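PDB 5C2Y: RNA polymerase II subunit B1 CTD phosphatase RTR1 from Saccharomyces cerevisiae, which removes phosphate from the fifth-position serine of the heptapeptide repeats in the RNA polymerase II tail, regulating the polymerase as its phosphorylation pattern changes during transcription. Local coordinates for residues Asp11-Glu14 and Thr15-Pro19; Met64-Asp67 and Leu68-Arg72; Asn97-Thr100 and Lys101-Leu105; Thr161-Glu164 and Glu165-Glu169. All coordinates share one frame; numbering follows the deposited sequence.

Contact 1. Residues Asp11-Glu14 and Thr15-Pro19; sequences DIKE and TALIP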
loop_
_atom_site.group_PDB
_atom_site.type_symbol
_atom_site.label_atom_id
_atom_site.label_comp_id
_atom_site.label_asym_id
_atom_site.label_seq_id
_atom_site.Cartn_x
_atom_site.Cartn_y
_atom_site.Cartn_z
ATOM N N ASP A 11 -12.809 5.124 -6.535
ATOM C CA ASP A 11 -13.313 3.896 -5.910
ATOM C C ASP A 11 -13.161 3.936 -4.396
ATOM O O ASP A 11 -14.066 3.558 -3.659
ATOM C CB ASP A 11 -12.584 2.674 -6.460
ATOM C CG ASP A 11 -12.675 2.578 -7.965
ATOM O OD1 ASP A 11 -13.266 3.497 -8.592
ATOM O OD2 ASP A 11 -12.192 1.561 -8.512
ATOM N N ILE A 12 -12.002 4.405 -3.951
ATOM C CA ILE A 12 -11.704 4.571 -2.539
ATOM C C ILE A 12 -12.638 5.583 -1.876
ATOM O O ILE A 12 -13.029 5.420 -0.716
ATOM C CB ILE A 12 -10.243 5.008 -2.365
ATOM C CG1 ILE A 12 -9.337 3.912 -2.914
ATOM C CG2 ILE A 12 -9.924 5.263 -0.932
ATOM C CD1 ILE A 12 -7.927 4.295 -2.988
ATOM N N LYS A 13 -12.993 6.627 -2.620
ATOM C CA LYS A 13 -13.821 7.695 -2.083
ATOM C C LYS A 13 -15.277 7.246 -2.035
ATOM O O LYS A 13 -15.996 7.560 -1.085
ATOM C CB LYS A 13 -13.687 8.971 -2.922
ATOM C CG LYS A 13 -12.429 9.820 -2.692
ATOM C CD LYS A 13 -12.425 10.947 -3.710
ATOM C CE LYS A 13 -11.126 11.744 -3.744
ATOM N NZ LYS A 13 -10.947 12.372 -5.102
ATOM N N GLU A 14 -15.701 6.503 -3.056
ATOM C CA GLU A 14 -17.083 6.049 -3.172
ATOM C C GLU A 14 -17.377 4.839 -2.290
ATOM O O GLU A 14 -18.414 4.781 -1.630
ATOM C CB GLU A 14 -17.422 5.709 -4.637
ATOM C CG GLU A 14 -17.741 6.926 -5.525
ATOM C CD GLU A 14 -17.527 6.654 -7.024
ATOM O OE1 GLU A 14 -17.118 5.516 -7.371
ATOM O OE2 GLU A 14 -17.753 7.582 -7.849
ATOM N N THR A 15 -16.463 3.877 -2.276
ATOM C CA THR A 15 -16.698 2.607 -1.604
ATOM C C THR A 15 -16.470 2.690 -0.087
ATOM O O THR A 15 -17.014 1.880 0.656
ATOM C CB THR A 15 -15.794 1.501 -2.198
ATOM O OG1 THR A 15 -15.772 1.619 -3.631
ATOM C CG2 THR A 15 -16.273 0.108 -1.801
ATOM N N ALA A 16 -15.695 3.671 0.381
ATOM C CA ALA A 16 -15.326 3.715 1.801
ATOM C C ALA A 16 -15.640 5.021 2.513
ATOM O O ALA A 16 -15.916 5.032 3.712
ATOM C CB ALA A 16 -13.834 3.419 1.959
ATOM N N LEU A 17 -15.561 6.127 1.790
ATOM C CA LEU A 17 -15.528 7.423 2.438
ATOM C C LEU A 17 -16.884 8.108 2.491
ATOM O O LEU A 17 -17.116 8.940 3.369
ATOM C CB LEU A 17 -14.527 8.331 1.733
ATOM C CG LEU A 17 -13.089 7.838 1.746
ATOM C CD1 LEU A 17 -12.182 8.876 1.097
ATOM C CD2 LEU A 17 -12.678 7.539 3.183
ATOM N N ILE A 18 -17.762 7.770 1.550
ATOM C CA ILE A 18 -19.079 8.403 1.452
ATOM C C ILE A 18 -19.835 8.556 2.792
ATOM O O ILE A 18 -20.297 9.653 3.119
ATOM C CB ILE A 18 -19.989 7.632 0.468
ATOM C CG1 ILE A 18 -19.585 7.909 -0.976
ATOM C CG2 ILE A 18 -21.447 8.015 0.669
ATOM C CD1 ILE A 18 -20.432 7.141 -1.979
ATOM N N PRO A 19 -19.944 7.476 3.586
ATOM C CA PRO A 19 -20.850 7.629 4.732
ATOM C C PRO A 19 -20.329 8.471 5.898
ATOM O O PRO A 19 -20.960 8.453 6.952
ATOM C CB PRO A 19 -21.055 6.185 5.198
ATOM C CG PRO A 19 -20.585 5.325 4.047
ATOM C CD PRO A 19 -19.463 6.089 3.462
#
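The backbone of Asp11-Glu14 runs straight on into Thr15-Pro19 as the end of helix 9-17, where regular alpha-helical bonding gives way to a wider pi-type turn and then to a short 3-10 segment. Thr15 N still makes a normal bond to Asp11 O (2.8 Å), but Ala16 N bonds only weakly to Ile12 O. At Lys13 O the widening is plain: Leu17 N binds it at 3.2 Å from above the carbonyl plane, and Ile18 N adds a weak bond one residue further on. Leu17 lies back along the helix, its CD1 against the Lys13 CG methylene at 3.9 Å, the two side chains crossing at a slant. Leu17 CG also passes close to Ile12 O. Ile18 instead sends CD1 back over Glu14, reaching its CA and carbonyl oxygen. Ile12, Lys13 and Leu17 pack on helix 50-56, while Thr15 and Ala16 touch helix 28-42, so the turn touches two other helices of this all-helical fold. The carboxylate of Asp11 is engaged upstream by Thr8. Thr15 has its hydroxyl beside its own backbone N (chi1 -42°), which lets OG1 join that nitrogen at the same acceptor: OG1 meets Asp11 O at 2.6 Å, from the face of the carbonyl plane opposite to the one used by Thr15 N.

Contact 2. Residues Met64-Asp67 and Leu68-Arg72; sequences MYQD and LVDER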
loop_
_atom_site.group_PDB
_atom_site.type_symbol
_atom_site.label_atom_id
_atom_site.label_comp_id
_atom_site.label_asym_id
_atom_site.label_seq_id
_atom_site.Cartn_x
_atom_site.Cartn_y
_atom_site.Cartn_z
ATOM N N MET A 64 -1.144 -1.603 9.552
ATOM C CA MET A 64 -2.277 -1.901 8.687
ATOM C C MET A 64 -1.796 -2.308 7.304
ATOM O O MET A 64 -2.384 -3.177 6.667
ATOM C CB MET A 64 -3.225 -0.714 8.592
ATOM C CG MET A 64 -4.148 -0.569 9.783
ATOM S SD MET A 64 -5.173 -2.034 10.118
ATOM C CE MET A 64 -5.923 -1.468 11.653
ATOM N N TYR A 65 -0.710 -1.702 6.850
ATOM C CA TYR A 65 -0.178 -2.047 5.548
ATOM C C TYR A 65 0.340 -3.480 5.603
ATOM O O TYR A 65 0.127 -4.257 4.674
ATOM C CB TYR A 65 0.912 -1.063 5.131
ATOM C CG TYR A 65 1.520 -1.390 3.805
ATOM C CD1 TYR A 65 0.957 -0.926 2.629
ATOM C CD2 TYR A 65 2.659 -2.167 3.721
ATOM C CE1 TYR A 65 1.522 -1.229 1.393
ATOM C CE2 TYR A 65 3.227 -2.472 2.495
ATOM C CZ TYR A 65 2.655 -2.004 1.338
ATOM O OH TYR A 65 3.227 -2.312 0.133
ATOM N N GLN A 66 0.991 -3.835 6.707
ATOM C CA GLN A 66 1.432 -5.220 6.918
ATOM C C GLN A 66 0.280 -6.206 6.744
ATOM O O GLN A 66 0.386 -7.180 5.979
ATOM C CB GLN A 66 2.049 -5.396 8.304
ATOM C CG GLN A 66 2.805 -6.702 8.448
ATOM C CD GLN A 66 3.746 -6.928 7.265
ATOM O OE1 GLN A 66 4.720 -6.186 7.081
ATOM N NE2 GLN A 66 3.456 -7.953 6.454
ATOM N N ASP A 67 -0.819 -5.938 7.451
ATOM C CA ASP A 67 -2.031 -6.732 7.332
ATOM C C ASP A 67 -2.513 -6.838 5.879
ATOM O O ASP A 67 -2.926 -7.899 5.438
ATOM C CB ASP A 67 -3.129 -6.135 8.207
ATOM C CG ASP A 67 -2.948 -6.470 9.675
ATOM O OD1 ASP A 67 -2.266 -7.479 9.973
ATOM O OD2 ASP A 67 -3.499 -5.725 10.525
ATOM N N LEU A 68 -2.454 -5.740 5.139
ATOM C CA LEU A 68 -2.843 -5.739 3.738
ATOM C C LEU A 68 -1.963 -6.667 2.891
ATOM O O LEU A 68 -2.452 -7.389 2.031
ATOM C CB LEU A 68 -2.787 -4.316 3.184
ATOM C CG LEU A 68 -3.101 -4.150 1.698
ATOM C CD1 LEU A 68 -4.499 -4.668 1.341
ATOM C CD2 LEU A 68 -2.945 -2.689 1.321
ATOM N N VAL A 69 -0.661 -6.629 3.148
ATOM C CA VAL A 69 0.310 -7.463 2.448
ATOM C C VAL A 69 0.033 -8.924 2.724
ATOM O O VAL A 69 0.082 -9.753 1.814
ATOM C CB VAL A 69 1.758 -7.098 2.869
ATOM C CG1 VAL A 69 2.744 -8.233 2.583
ATOM C CG2 VAL A 69 2.183 -5.811 2.182
ATOM N N ASP A 70 -0.287 -9.231 3.981
ATOM C CA ASP A 70 -0.661 -10.584 4.369
ATOM C C ASP A 70 -1.956 -11.033 3.705
ATOM O O ASP A 70 -2.063 -12.162 3.224
ATOM C CB ASP A 70 -0.765 -10.690 5.892
ATOM C CG ASP A 70 0.598 -10.608 6.566
ATOM O OD1 ASP A 70 1.590 -10.978 5.915
ATOM O OD2 ASP A 70 0.695 -10.169 7.733
ATOM N N GLU A 71 -2.952 -10.171 3.655
ATOM C CA GLU A 71 -4.196 -10.608 3.056
ATOM C C GLU A 71 -4.102 -10.695 1.532
ATOM O O GLU A 71 -4.816 -11.490 0.928
ATOM C CB GLU A 71 -5.342 -9.693 3.456
ATOM C CG GLU A 71 -6.676 -10.162 2.926
ATOM C CD GLU A 71 -7.818 -9.494 3.623
ATOM O OE1 GLU A 71 -7.539 -8.749 4.582
ATOM O OE2 GLU A 71 -8.984 -9.716 3.221
ATOM N N ARG A 72 -3.244 -9.890 0.902
ATOM C CA ARG A 72 -2.957 -10.071 -0.532
ATOM C C ARG A 72 -2.331 -11.445 -0.790
ATOM O O ARG A 72 -2.786 -12.198 -1.654
ATOM C CB ARG A 72 -2.000 -9.003 -1.071
ATOM C CG ARG A 72 -2.479 -7.553 -1.070
ATOM C CD ARG A 72 -1.671 -6.734 -2.080
ATOM N NE ARG A 72 -2.505 -6.410 -3.227
ATOM C CZ ARG A 72 -2.097 -6.438 -4.486
ATOM N NH1 ARG A 72 -0.854 -6.779 -4.763
ATOM N NH2 ARG A 72 -2.947 -6.132 -5.464
#
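Met64 O, already inside helix 62-74, accepts Leu68 N at 3.0 Å. Tyr65 O takes Val69 N in the same way, and the Tyr65 side chain carries the apolar part of the contact. With CG anti to the backbone N (chi1 179°), the ring is carried alongside Val69, whose CG2 meets it obliquely, 3.5 Å from Tyr65 CE2; Leu68 CD2 reaches the ring more distantly, 4.5 Å from Tyr65 CD1. The Tyr65 hydroxyl is bonded to Ser125 on helix 119-129. Gln66 bends at chi2 (48°), turning NE2 toward the next turn, 3.9 Å from Val69 CG1 and 3.6 Å from Asp70 OD1, a long polar approach with the amide and carboxylate planes 46° apart. Asp67 O receives Glu71 N, while Asp67 OD1 stands 4.6 Å from Asp70 OD2. Arg72, one turn after Leu68, donates to the carbonyls of Cys78 and Cys83, both zinc ligands. The chemistry is that of an amphipathic helix: Tyr65, Leu68 and Val69 form a buried apolar side within the zinc-finger region, and the like charges of Asp67 and Asp70 probably repel each other mildly along its acidic outer side.

Contact 3. Residues Asn97-Thr100 and Lys101-Leu105; sequences NDTT and KKFLL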
loop_
_atom_site.group_PDB
_atom_site.type_symbol
_atom_site.label_atom_id
_atom_site.label_comp_id
_atom_site.label_asym_id
_atom_site.label_seq_id
_atom_site.Cartn_x
_atom_site.Cartn_y
_atom_site.Cartn_z
ATOM N N ASN A 97 7.921 -24.636 9.661
ATOM C CA ASN A 97 9.070 -24.771 8.772
ATOM C C ASN A 97 9.187 -23.532 7.910
ATOM O O ASN A 97 10.269 -22.940 7.803
ATOM C CB ASN A 97 8.965 -26.007 7.873
ATOM C CG ASN A 97 9.386 -27.297 8.575
ATOM O OD1 ASN A 97 9.822 -27.306 9.742
ATOM N ND2 ASN A 97 9.287 -28.392 7.843
ATOM N N ASP A 98 8.064 -23.146 7.302
ATOM C CA ASP A 98 8.032 -21.989 6.416
ATOM C C ASP A 98 8.373 -20.729 7.207
ATOM O O ASP A 98 9.081 -19.857 6.721
ATOM C CB ASP A 98 6.668 -21.864 5.724
ATOM C CG ASP A 98 6.511 -22.842 4.558
ATOM O OD1 ASP A 98 7.295 -23.819 4.462
ATOM O OD2 ASP A 98 5.610 -22.640 3.714
ATOM N N THR A 99 7.889 -20.647 8.436
ATOM C CA THR A 99 8.202 -19.506 9.280
ATOM C C THR A 99 9.686 -19.516 9.633
ATOM O O THR A 99 10.346 -18.481 9.569
ATOM C CB THR A 99 7.326 -19.503 10.554
ATOM O OG1 THR A 99 6.000 -19.081 10.204
ATOM C CG2 THR A 99 7.913 -18.565 11.632
ATOM N N THR A 100 10.205 -20.698 9.968
ATOM C CA THR A 100 11.622 -20.882 10.283
ATOM C C THR A 100 12.536 -20.486 9.127
ATOM O O THR A 100 13.573 -19.867 9.362
ATOM C CB THR A 100 11.941 -22.348 10.664
ATOM O OG1 THR A 100 11.121 -22.749 11.765
ATOM C CG2 THR A 100 13.378 -22.487 11.086
ATOM N N LYS A 101 12.157 -20.844 7.893
ATOM C CA LYS A 101 12.982 -20.591 6.706
ATOM C C LYS A 101 13.263 -19.114 6.491
ATOM O O LYS A 101 14.375 -18.720 6.134
ATOM C CB LYS A 101 12.313 -21.149 5.448
ATOM C CG LYS A 101 12.549 -22.637 5.230
ATOM C CD LYS A 101 11.814 -23.158 4.020
ATOM C CE LYS A 101 12.273 -22.462 2.777
ATOM N NZ LYS A 101 11.531 -22.999 1.611
ATOM N N LYS A 102 12.243 -18.293 6.695
ATOM C CA LYS A 102 12.397 -16.863 6.511
ATOM C C LYS A 102 13.535 -16.259 7.362
ATOM O O LYS A 102 14.092 -15.232 6.998
ATOM C CB LYS A 102 11.074 -16.158 6.818
ATOM C CG LYS A 102 11.088 -14.661 6.502
ATOM C CD LYS A 102 9.753 -13.980 6.787
ATOM C CE LYS A 102 9.651 -12.619 6.093
ATOM N NZ LYS A 102 8.340 -11.956 6.393
ATOM N N PHE A 103 13.892 -16.902 8.475
ATOM C CA PHE A 103 14.817 -16.307 9.451
ATOM C C PHE A 103 16.096 -17.117 9.625
ATOM O O PHE A 103 17.157 -16.571 9.940
ATOM C CB PHE A 103 14.133 -16.156 10.815
ATOM C CG PHE A 103 12.886 -15.325 10.776
ATOM C CD1 PHE A 103 12.944 -13.969 10.433
ATOM C CD2 PHE A 103 11.652 -15.885 11.083
ATOM C CE1 PHE A 103 11.796 -13.189 10.396
ATOM C CE2 PHE A 103 10.494 -15.110 11.051
ATOM C CZ PHE A 103 10.568 -13.759 10.707
ATOM N N LEU A 104 15.971 -18.425 9.446
ATOM C CA LEU A 104 17.099 -19.342 9.515
ATOM C C LEU A 104 18.012 -19.164 8.329
ATOM O O LEU A 104 19.222 -19.039 8.472
ATOM C CB LEU A 104 16.614 -20.784 9.547
ATOM C CG LEU A 104 17.678 -21.818 9.204
ATOM C CD1 LEU A 104 18.705 -21.820 10.302
ATOM C CD2 LEU A 104 17.058 -23.195 9.022
ATOM N N LEU A 105 17.418 -19.204 7.144
ATOM C CA LEU A 105 18.176 -19.058 5.925
ATOM C C LEU A 105 18.754 -17.655 5.919
ATOM O O LEU A 105 18.042 -16.690 6.167
ATOM C CB LEU A 105 17.291 -19.339 4.711
ATOM C CG LEU A 105 16.715 -20.760 4.730
ATOM C CD1 LEU A 105 15.976 -21.104 3.443
ATOM C CD2 LEU A 105 17.808 -21.764 5.007
#
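Thr100 O is gripped by two backbone donors from the following turn. Leu104 N approaches Thr100 O almost in line with the carbonyl at 2.8 Å, and Phe103 N reaches the same Thr100 O from above the carbonyl plane at 3.1 Å, an i+3 bond added to the i+4 one. One turn earlier, Lys101 N bonds to Asn97 O, also at 2.8 Å. The Thr100 hydroxyl sits beside the backbone N (chi1 -57°) and bonds back to Met96 O, which leaves CG2 anti to that nitrogen and 4.0 Å from Leu104 CB. The Phe103 ring folds back along the helix and comes obliquely to Thr99 O, with CD2 at 3.3 Å; the CG methylene of Lys102 rests over one ring face, toward its rim. Lys101 packs its CB and CG beside Asn97 O, with CG at 3.5 Å, and its chain then bends at chi3. Its ammonium makes a cation-pi contact with Tyr110, and Lys101 NZ remains 5.2 Å from Asp98 OD1. Asp98 has its own bond, from OD2 to Asp92 N, tying the helix to the preceding loop. A sulfate, probably from the crystallisation liquor, lies close to the Thr99 side chain. Doubled bonding at Thr100 O, followed by Leu105 leaving helical backbone angles, marks the C-terminal end of the short surface helix 96-104 in the zinc-finger region.

Contact 4. Residues Thr161-Glu164 and Glu165-Glu169; sequences TLFE and ELLRE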
loop_
_atom_site.group_PDB
_atom_site.type_symbol
_atom_site.label_atom_id
_atom_site.label_comp_id
_atom_site.label_asym_id
_atom_site.label_seq_id
_atom_site.Cartn_x
_atom_site.Cartn_y
_atom_site.Cartn_z
ATOM N N THR A 161 6.525 9.090 -0.839
ATOM C CA THR A 161 7.327 9.028 -2.055
ATOM C C THR A 161 7.534 7.569 -2.438
ATOM O O THR A 161 7.986 6.772 -1.618
ATOM C CB THR A 161 8.714 9.693 -1.876
ATOM O OG1 THR A 161 8.573 11.107 -1.681
ATOM C CG2 THR A 161 9.574 9.442 -3.080
ATOM N N LEU A 162 7.217 7.201 -3.670
ATOM C CA LEU A 162 7.383 5.811 -4.068
ATOM C C LEU A 162 8.829 5.549 -4.441
ATOM O O LEU A 162 9.525 6.447 -4.901
ATOM C CB LEU A 162 6.465 5.451 -5.241
ATOM C CG LEU A 162 4.973 5.676 -5.026
ATOM C CD1 LEU A 162 4.195 4.860 -6.027
ATOM C CD2 LEU A 162 4.585 5.315 -3.606
ATOM N N PHE A 163 9.275 4.313 -4.249
ATOM C CA PHE A 163 10.660 3.974 -4.524
ATOM C C PHE A 163 10.926 4.253 -5.980
ATOM O O PHE A 163 11.950 4.846 -6.336
ATOM C CB PHE A 163 10.948 2.518 -4.175
ATOM C CG PHE A 163 12.371 2.102 -4.406
ATOM C CD1 PHE A 163 13.414 2.965 -4.154
ATOM C CD2 PHE A 163 12.668 0.823 -4.845
ATOM C CE1 PHE A 163 14.723 2.560 -4.361
ATOM C CE2 PHE A 163 13.969 0.420 -5.048
ATOM C CZ PHE A 163 14.992 1.284 -4.806
ATOM N N GLU A 164 9.976 3.879 -6.823
ATOM C CA GLU A 164 10.192 3.999 -8.252
ATOM C C GLU A 164 10.132 5.459 -8.704
ATOM O O GLU A 164 10.517 5.765 -9.817
ATOM C CB GLU A 164 9.196 3.121 -9.030
ATOM C CG GLU A 164 7.737 3.315 -8.681
ATOM C CD GLU A 164 7.270 2.528 -7.458
ATOM O OE1 GLU A 164 6.363 1.675 -7.605
ATOM O OE2 GLU A 164 7.784 2.793 -6.348
ATOM N N GLU A 165 9.698 6.366 -7.833
ATOM C CA GLU A 165 9.821 7.794 -8.119
ATOM C C GLU A 165 11.263 8.239 -7.953
ATOM O O GLU A 165 11.732 9.112 -8.671
ATOM C CB GLU A 165 8.930 8.636 -7.208
ATOM C CG GLU A 165 7.449 8.411 -7.392
ATOM C CD GLU A 165 6.582 9.315 -6.504
ATOM O OE1 GLU A 165 7.090 9.856 -5.508
ATOM O OE2 GLU A 165 5.376 9.467 -6.799
ATOM N N LEU A 166 11.973 7.659 -6.991
ATOM C CA LEU A 166 13.369 8.033 -6.805
ATOM C C LEU A 166 14.251 7.440 -7.905
ATOM O O LEU A 166 15.119 8.110 -8.443
ATOM C CB LEU A 166 13.877 7.606 -5.423
ATOM C CG LEU A 166 13.388 8.425 -4.218
ATOM C CD1 LEU A 166 14.235 8.096 -3.012
ATOM C CD2 LEU A 166 13.355 9.935 -4.458
ATOM N N LEU A 167 14.032 6.176 -8.239
ATOM C CA LEU A 167 14.744 5.557 -9.344
ATOM C C LEU A 167 14.670 6.380 -10.625
ATOM O O LEU A 167 15.692 6.675 -11.244
ATOM C CB LEU A 167 14.179 4.169 -9.601
ATOM C CG LEU A 167 14.369 3.207 -8.440
ATOM C CD1 LEU A 167 14.041 1.823 -8.929
ATOM C CD2 LEU A 167 15.800 3.280 -7.911
ATOM N N ARG A 168 13.445 6.730 -11.020
ATOM C CA ARG A 168 13.195 7.593 -12.179
ATOM C C ARG A 168 13.995 8.882 -12.146
ATOM O O ARG A 168 14.698 9.205 -13.099
ATOM C CB ARG A 168 11.717 7.951 -12.273
ATOM C CG ARG A 168 10.929 6.942 -13.035
ATOM C CD ARG A 168 9.592 7.479 -13.460
ATOM N NE ARG A 168 8.741 7.721 -12.316
ATOM C CZ ARG A 168 7.885 6.832 -11.841
ATOM N NH1 ARG A 168 7.777 5.641 -12.420
ATOM N NH2 ARG A 168 7.140 7.134 -10.789
ATOM N N GLU A 169 13.872 9.609 -11.036
ATOM C CA GLU A 169 14.466 10.938 -10.870
ATOM C C GLU A 169 15.970 11.018 -11.124
ATOM O O GLU A 169 16.491 12.097 -11.373
ATOM C CB GLU A 169 14.176 11.465 -9.460
ATOM C CG GLU A 169 12.787 12.060 -9.290
ATOM C CD GLU A 169 12.483 12.429 -7.846
ATOM O OE1 GLU A 169 13.403 12.305 -7.002
ATOM O OE2 GLU A 169 11.334 12.852 -7.561
#
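Phe163 and Leu167 make the close apolar part of this contact, one turn apart at the start of helix 163-170. A chi1 of -179° points the Phe163 ring along the helix, and Leu167 sits over its face in a CH-pi contact: CG is 4.2 Å from the ring centroid, near the ring normal, and CD2 lies 3.8 Å from Phe163 CZ. The backbone bond of the same pair, Leu167 N to Phe163 O, lies in the carbonyl plane at 3.1 Å. The cap is held more lightly. Leu162 occupies the N-cap position, and Glu165 reaches back so that OE1 accepts Leu162 N in a weak bond of 3.2 Å. Only this Glu165 half of a capping box is present; Glu165 N to Leu162 O, at 2.9 Å, is a first-turn backbone bond. Thr161 CG2 rests 3.5 Å from the same Glu165 OE1. Looser still is the exposed side. Leu166 CD2 lies 4.1 Å from Thr161 CG2, while the Arg168 guanidinium lies with one face over Glu164 O, 3.5 Å from CZ. Outer partners secure the charges: Lys54 and Glu50 of helix 50-56 form salt bridges with Glu165 and Arg168, and Tyr80 bonds to Glu164. Helix 163-170 lies against helix 50-56 through these charges and against helix 119-129, which carries the zinc ligand His121, through Phe163, Leu166 and Leu167.

From the N terminus the four contacts come in series, each within one short piece of helix, so none closes a loop and none nests in or crosses another. Contact 1 ends the first helix, against helices 28-42 and 50-56. Contact 2, about 20 Å away between centres, lies in the middle of helix 62-74 and joins helix 28-42 to the zinc-binding part. Contact 3 ends the next helix on the far side of the chain's centre from contact 1, their centres about 39 Å apart. Contact 4 begins a late helix that returns to helix 50-56, which contact 1 also touches, and to helix 119-129, which contact 2 touches as well.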